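Local atomic coordinates of L544 (Acanthamoeba polyphaga mimivirus, PDB entry 4AMQ), a protein that probably acts as a metal-dependent nucleotidyl transferase, packaged in the virion of a giant virus and possibly linked to transcription-coupled DNA repair. Residues D68-V73 / D213-Y218; F273-Q278 / R312-I317. All coordinates share one frame; numbering follows the deposited sequence.

Contact 1: residues D68-V73 / D213-Y218. With MN (manganese (II) ion), chain C.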
loop_
_atom_site.group_PDB
_atom_site.type_symbol
_atom_site.label_atom_id
_atom_site.label_comp_id
_atom_site.label_asym_id
_atom_site.label_seq_id
_atom_site.Cartn_x
_atom_site.Cartn_y
_atom_site.Cartn_z
ATOM N N ASP A 68 3.983 -5.859 7.052
ATOM C CA ASP A 68 4.562 -4.637 7.600
ATOM C C ASP A 68 5.510 -4.996 8.735
ATOM O O ASP A 68 5.140 -5.733 9.654
ATOM C CB ASP A 68 3.466 -3.708 8.136
ATOM C CG ASP A 68 2.511 -3.245 7.054
ATOM O OD1 ASP A 68 2.935 -3.162 5.882
ATOM O OD2 ASP A 68 1.335 -2.968 7.375
ATOM N N ILE A 69 6.730 -4.476 8.677
ATOM C CA ILE A 69 7.715 -4.775 9.710
ATOM C C ILE A 69 8.520 -3.555 10.136
ATOM O O ILE A 69 8.897 -2.725 9.301
ATOM C CB ILE A 69 8.675 -5.895 9.254
ATOM C CG1 ILE A 69 7.914 -7.213 9.140
ATOM C CG2 ILE A 69 9.837 -6.051 10.217
ATOM C CD1 ILE A 69 8.791 -8.404 8.887
ATOM N N VAL A 70 8.762 -3.445 11.442
ATOM C CA VAL A 70 9.672 -2.440 11.971
ATOM C C VAL A 70 11.010 -3.109 12.284
ATOM O O VAL A 70 11.063 -4.092 13.022
ATOM C CB VAL A 70 9.104 -1.756 13.236
ATOM C CG1 VAL A 70 10.170 -0.891 13.912
ATOM C CG2 VAL A 70 7.882 -0.921 12.885
ATOM N N ASN A 71 12.080 -2.587 11.700
ATOM C CA ASN A 71 13.424 -3.091 11.955
ATOM C C ASN A 71 14.195 -2.054 12.769
ATOM O O ASN A 71 14.492 -0.963 12.278
ATOM C CB ASN A 71 14.143 -3.376 10.633
ATOM C CG ASN A 71 15.229 -4.435 10.764
ATOM O OD1 ASN A 71 15.277 -5.182 11.746
ATOM N ND2 ASN A 71 16.100 -4.511 9.765
ATOM N N ASN A 72 14.489 -2.379 14.023
ATOM C CA ASN A 72 15.258 -1.480 14.880
ATOM C C ASN A 72 16.735 -1.855 14.824
ATOM O O ASN A 72 17.155 -2.841 15.424
ATOM C CB ASN A 72 14.726 -1.515 16.317
ATOM C CG ASN A 72 13.328 -0.924 16.435
ATOM O OD1 ASN A 72 13.055 0.158 15.917
ATOM N ND2 ASN A 72 12.436 -1.640 17.110
ATOM N N VAL A 73 17.519 -1.069 14.090
ATOM C CA VAL A 73 18.872 -1.485 13.725
ATOM C C VAL A 73 20.000 -0.754 14.457
ATOM O O VAL A 73 21.164 -1.133 14.329
ATOM C CB VAL A 73 19.098 -1.399 12.196
ATOM C CG1 VAL A 73 18.024 -2.188 11.466
ATOM C CG2 VAL A 73 19.107 0.050 11.732
ATOM N N ASP A 213 6.707 -4.084 3.502
ATOM C CA ASP A 213 7.167 -2.762 3.911
ATOM C C ASP A 213 7.993 -2.854 5.192
ATOM O O ASP A 213 7.481 -3.247 6.243
ATOM C CB ASP A 213 5.983 -1.807 4.105
ATOM C CG ASP A 213 5.243 -1.513 2.805
ATOM O OD1 ASP A 213 5.880 -1.529 1.730
ATOM O OD2 ASP A 213 4.021 -1.261 2.863
ATOM N N ILE A 214 9.270 -2.491 5.097
ATOM C CA ILE A 214 10.173 -2.546 6.243
ATOM C C ILE A 214 10.602 -1.153 6.697
ATOM O O ILE A 214 11.385 -0.486 6.020
ATOM C CB ILE A 214 11.451 -3.350 5.929
ATOM C CG1 ILE A 214 11.113 -4.650 5.191
ATOM C CG2 ILE A 214 12.240 -3.616 7.212
ATOM C CD1 ILE A 214 10.121 -5.532 5.920
ATOM N N ALA A 215 10.088 -0.725 7.846
ATOM C CA ALA A 215 10.479 0.549 8.441
ATOM C C ALA A 215 11.788 0.379 9.200
ATOM O O ALA A 215 11.835 -0.282 10.236
ATOM C CB ALA A 215 9.394 1.056 9.367
ATOM N N VAL A 216 12.852 0.973 8.678
ATOM C CA VAL A 216 14.169 0.831 9.277
ATOM C C VAL A 216 14.525 2.049 10.128
ATOM O O VAL A 216 14.771 3.134 9.603
ATOM C CB VAL A 216 15.245 0.612 8.203
ATOM C CG1 VAL A 216 16.615 0.477 8.844
ATOM C CG2 VAL A 216 14.912 -0.621 7.367
ATOM N N ARG A 217 14.537 1.860 11.444
ATOM C CA ARG A 217 14.922 2.921 12.369
ATOM C C ARG A 217 16.403 2.809 12.698
ATOM O O ARG A 217 16.826 1.872 13.375
ATOM C CB ARG A 217 14.100 2.845 13.658
ATOM C CG ARG A 217 14.158 4.115 14.498
ATOM C CD ARG A 217 13.825 3.840 15.957
ATOM N NE ARG A 217 12.654 2.980 16.106
ATOM C CZ ARG A 217 11.402 3.420 16.181
ATOM N NH1 ARG A 217 11.148 4.722 16.118
ATOM N NH2 ARG A 217 10.403 2.558 16.318
ATOM N N TYR A 218 17.187 3.769 12.222
ATOM C CA TYR A 218 18.634 3.736 12.412
ATOM C C TYR A 218 19.129 4.801 13.396
ATOM O O TYR A 218 20.335 4.954 13.596
ATOM C CB TYR A 218 19.355 3.864 11.067
ATOM C CG TYR A 218 18.947 5.082 10.272
ATOM C CD1 TYR A 218 17.798 5.070 9.492
ATOM C CD2 TYR A 218 19.705 6.245 10.307
ATOM C CE1 TYR A 218 17.415 6.182 8.766
ATOM C CE2 TYR A 218 19.330 7.364 9.584
ATOM C CZ TYR A 218 18.185 7.327 8.817
ATOM O OH TYR A 218 17.805 8.433 8.093
HETATM MN MN MN C . 1.944 -2.149 4.065
HETATM O O HOH W 1 0.673 -1.026 2.145
#
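Asp-68 and Asp-213 lie side by side with their carboxylate planes only 5° apart, and a manganese ion joins them, bound by Asp-68 OD1 at 2.3 Å and Asp-213 OD2 at 2.6 Å. In each residue CG stands beside the backbone N (chi1 -66° in Asp-213), which carries both carboxylates to the same metal; Asp-66 and a water add further ligands. At the far end the guanidinium of Arg-217 receives Asn-72 at its edge: NE donates to Asn-72 OD1 over 2.9 Å, almost straight at 170°. The amide oxygen, a good neutral acceptor, lies near the guanidinium plane although the amide itself is turned moderately from it, while Val-70 CG1 approaches the group obliquely.

Between these ends the strands run parallel. Ile-69 N bonds to Asp-213 O at 2.8 Å, Ile-69 O accepts from Ala-215 N, and Asn-71 and Arg-217 continue the ladder. Small Ala-215 sits beside Val-70 on the aspartate face; on the other, buried face Ile-214 CD1 packs 3.7 Å from Ile-69 CB. Asp-66 and Asp-68, in a DxD arrangement, also bind a second manganese; such aspartates on neighbouring strands are consistent with the metal centre of a nucleotidyltransferase active site.

Contact 2: residues F273-Q278 / R312-I317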
loop_
_atom_site.group_PDB
_atom_site.type_symbol
_atom_site.label_atom_id
_atom_site.label_comp_id
_atom_site.label_asym_id
_atom_site.label_seq_id
_atom_site.Cartn_x
_atom_site.Cartn_y
_atom_site.Cartn_z
ATOM N N PHE A 273 -15.641 -10.980 4.093
ATOM C CA PHE A 273 -15.296 -10.076 2.999
ATOM C C PHE A 273 -13.790 -10.006 2.763
ATOM O O PHE A 273 -13.304 -9.136 2.042
ATOM C CB PHE A 273 -15.858 -8.680 3.263
ATOM C CG PHE A 273 -17.356 -8.645 3.387
ATOM C CD1 PHE A 273 -18.161 -8.962 2.304
ATOM C CD2 PHE A 273 -17.959 -8.289 4.583
ATOM C CE1 PHE A 273 -19.537 -8.933 2.417
ATOM C CE2 PHE A 273 -19.336 -8.256 4.699
ATOM C CZ PHE A 273 -20.126 -8.579 3.613
ATOM N N GLY A 274 -13.059 -10.930 3.373
ATOM C CA GLY A 274 -11.611 -10.958 3.268
ATOM C C GLY A 274 -11.074 -10.947 1.848
ATOM O O GLY A 274 -10.091 -10.267 1.562
ATOM N N LEU A 275 -11.715 -11.695 0.954
ATOM C CA LEU A 275 -11.225 -11.826 -0.420
ATOM C C LEU A 275 -11.446 -10.549 -1.235
ATOM O O LEU A 275 -10.654 -10.222 -2.118
ATOM C CB LEU A 275 -11.859 -13.035 -1.120
ATOM C CG LEU A 275 -11.358 -13.328 -2.540
ATOM C CD1 LEU A 275 -9.835 -13.371 -2.588
ATOM C CD2 LEU A 275 -11.954 -14.628 -3.081
ATOM N N TYR A 276 -12.525 -9.833 -0.936
ATOM C CA TYR A 276 -12.772 -8.539 -1.564
ATOM C C TYR A 276 -11.625 -7.574 -1.278
ATOM O O TYR A 276 -11.166 -6.861 -2.166
ATOM C CB TYR A 276 -14.080 -7.928 -1.060
ATOM C CG TYR A 276 -15.328 -8.689 -1.450
ATOM C CD1 TYR A 276 -15.717 -9.822 -0.754
ATOM C CD2 TYR A 276 -16.125 -8.262 -2.505
ATOM C CE1 TYR A 276 -16.855 -10.517 -1.100
ATOM C CE2 TYR A 276 -17.269 -8.954 -2.857
ATOM C CZ TYR A 276 -17.628 -10.081 -2.150
ATOM O OH TYR A 276 -18.764 -10.780 -2.487
ATOM N N LYS A 277 -11.173 -7.549 -0.028
ATOM C CA LYS A 277 -10.092 -6.653 0.373
ATOM C C LYS A 277 -8.761 -7.085 -0.240
ATOM O O LYS A 277 -7.968 -6.249 -0.669
ATOM C CB LYS A 277 -9.990 -6.570 1.904
ATOM C CG LYS A 277 -8.728 -5.896 2.423
ATOM C CD LYS A 277 -8.915 -5.365 3.845
ATOM C CE LYS A 277 -9.299 -6.459 4.832
ATOM N NZ LYS A 277 -8.180 -7.406 5.092
ATOM N N GLN A 278 -8.527 -8.392 -0.290
ATOM C CA GLN A 278 -7.269 -8.915 -0.809
ATOM C C GLN A 278 -7.127 -8.613 -2.299
ATOM O O GLN A 278 -6.051 -8.252 -2.765
ATOM C CB GLN A 278 -7.152 -10.421 -0.550
ATOM C CG GLN A 278 -5.743 -10.972 -0.743
ATOM C CD GLN A 278 -5.720 -12.480 -0.920
ATOM O OE1 GLN A 278 -6.338 -13.018 -1.841
ATOM N NE2 GLN A 278 -5.003 -13.168 -0.040
ATOM N N ARG A 312 -14.187 -15.011 -9.302
ATOM C CA ARG A 312 -15.397 -15.811 -9.453
ATOM C C ARG A 312 -15.960 -16.238 -8.101
ATOM O O ARG A 312 -17.110 -16.673 -8.007
ATOM C CB ARG A 312 -15.121 -17.044 -10.317
ATOM C CG ARG A 312 -14.621 -16.727 -11.718
ATOM C CD ARG A 312 -13.999 -17.946 -12.373
ATOM N NE ARG A 312 -13.559 -17.654 -13.732
ATOM C CZ ARG A 312 -14.357 -17.679 -14.793
ATOM N NH1 ARG A 312 -15.641 -17.984 -14.652
ATOM N NH2 ARG A 312 -13.874 -17.397 -15.995
ATOM N N LYS A 313 -15.146 -16.115 -7.058
ATOM C CA LYS A 313 -15.576 -16.457 -5.708
ATOM C C LYS A 313 -16.390 -15.324 -5.092
ATOM O O LYS A 313 -17.099 -15.523 -4.105
ATOM C CB LYS A 313 -14.374 -16.777 -4.818
ATOM C CG LYS A 313 -13.452 -17.860 -5.361
ATOM C CD LYS A 313 -12.571 -18.417 -4.253
ATOM C CE LYS A 313 -11.615 -19.480 -4.768
ATOM N NZ LYS A 313 -10.438 -18.887 -5.462
ATOM N N LEU A 314 -16.284 -14.138 -5.681
ATOM C CA LEU A 314 -16.994 -12.966 -5.182
ATOM C C LEU A 314 -18.445 -12.949 -5.652
ATOM O O LEU A 314 -18.843 -13.753 -6.498
ATOM C CB LEU A 314 -16.295 -11.684 -5.632
ATOM C CG LEU A 314 -14.838 -11.490 -5.211
ATOM C CD1 LEU A 314 -14.367 -10.104 -5.617
ATOM C CD2 LEU A 314 -14.679 -11.692 -3.711
ATOM N N ASN A 315 -19.229 -12.027 -5.100
ATOM C CA ASN A 315 -20.619 -11.859 -5.504
ATOM C C ASN A 315 -20.916 -10.419 -5.911
ATOM O O ASN A 315 -20.400 -9.479 -5.305
ATOM C CB ASN A 315 -21.562 -12.295 -4.379
ATOM C CG ASN A 315 -21.410 -13.765 -4.025
ATOM O OD1 ASN A 315 -20.993 -14.108 -2.919
ATOM N ND2 ASN A 315 -21.750 -14.640 -4.965
ATOM N N GLY A 316 -21.740 -10.252 -6.943
ATOM C CA GLY A 316 -22.142 -8.932 -7.399
ATOM C C GLY A 316 -21.180 -8.288 -8.379
ATOM O O GLY A 316 -21.251 -7.085 -8.632
ATOM N N ILE A 317 -20.281 -9.086 -8.946
ATOM C CA ILE A 317 -19.267 -8.558 -9.852
ATOM C C ILE A 317 -19.743 -8.574 -11.300
ATOM O O ILE A 317 -20.293 -9.568 -11.772
ATOM C CB ILE A 317 -17.936 -9.339 -9.732
ATOM C CG1 ILE A 317 -17.406 -9.263 -8.301
ATOM C CG2 ILE A 317 -16.893 -8.785 -10.690
ATOM C CD1 ILE A 317 -17.172 -7.846 -7.828
HETATM O O HOH W 2 -18.358 -13.870 -1.796
#
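Lys-313 opens the contact with its aliphatic part: CB lies 3.7 Å from Leu-275 CD2, the two side chains crossing at about a right angle. Its long chain suits this edge, since the methylenes cover leucine while the ammonium reaches Asp-310 in a salt bridge. Leu-314 follows and enters the buried centre. Its CD2 stands 3.5 Å from the centroid of the Tyr-276 ring, just 7° off the normal, a CH-pi contact over the middle of one face; the same methyl meets Leu-275 CG at 3.9 Å. With CG anti to the backbone N (chi1 -176°), Leu-275 reaches toward the loop, CG meeting Leu-314 and CD2 meeting Lys-313.

At Asn-315 the contact turns polar. The backbone N donates to Tyr-276 OH at 2.9 Å, and Asn-315 OD1 receives a hydrogen bond from a water that also donates to Lys-313 O and accepts from the same phenol oxygen, 3.2 Å away. Gln-359, on helix 334-368, is a further partner of that oxygen. Tyrosine therefore serves twice, offering leucine an apolar face and the loop a polar end. The bonds to OH fix where the phenol oxygen sits while the methyl packs over the ring, and the irregular segment is probably tied to the helix through its backbone N.

Contact 1 is complete in the chain before contact 2 begins; the strand pair 68-73/213-218 belongs to the nucleotidyltransferase domain, the pair 273-278/312-317 to the helical domain. Their centres are 32 Å apart, on opposite sides of the chain's centre, and their nearest atoms come no closer than about 11 Å. Contact 1 joins strands 66-72 and 209-217 inside the mixed sheet; contact 2 fastens the start of helix 274-292 to the loop between helices 297-311 and 319-331. Gln-278 NE2 nevertheless hydrogen-bonds to Ile-64 O, shortly before strand 66-72, a link from the helical domain toward the metal-bearing strand.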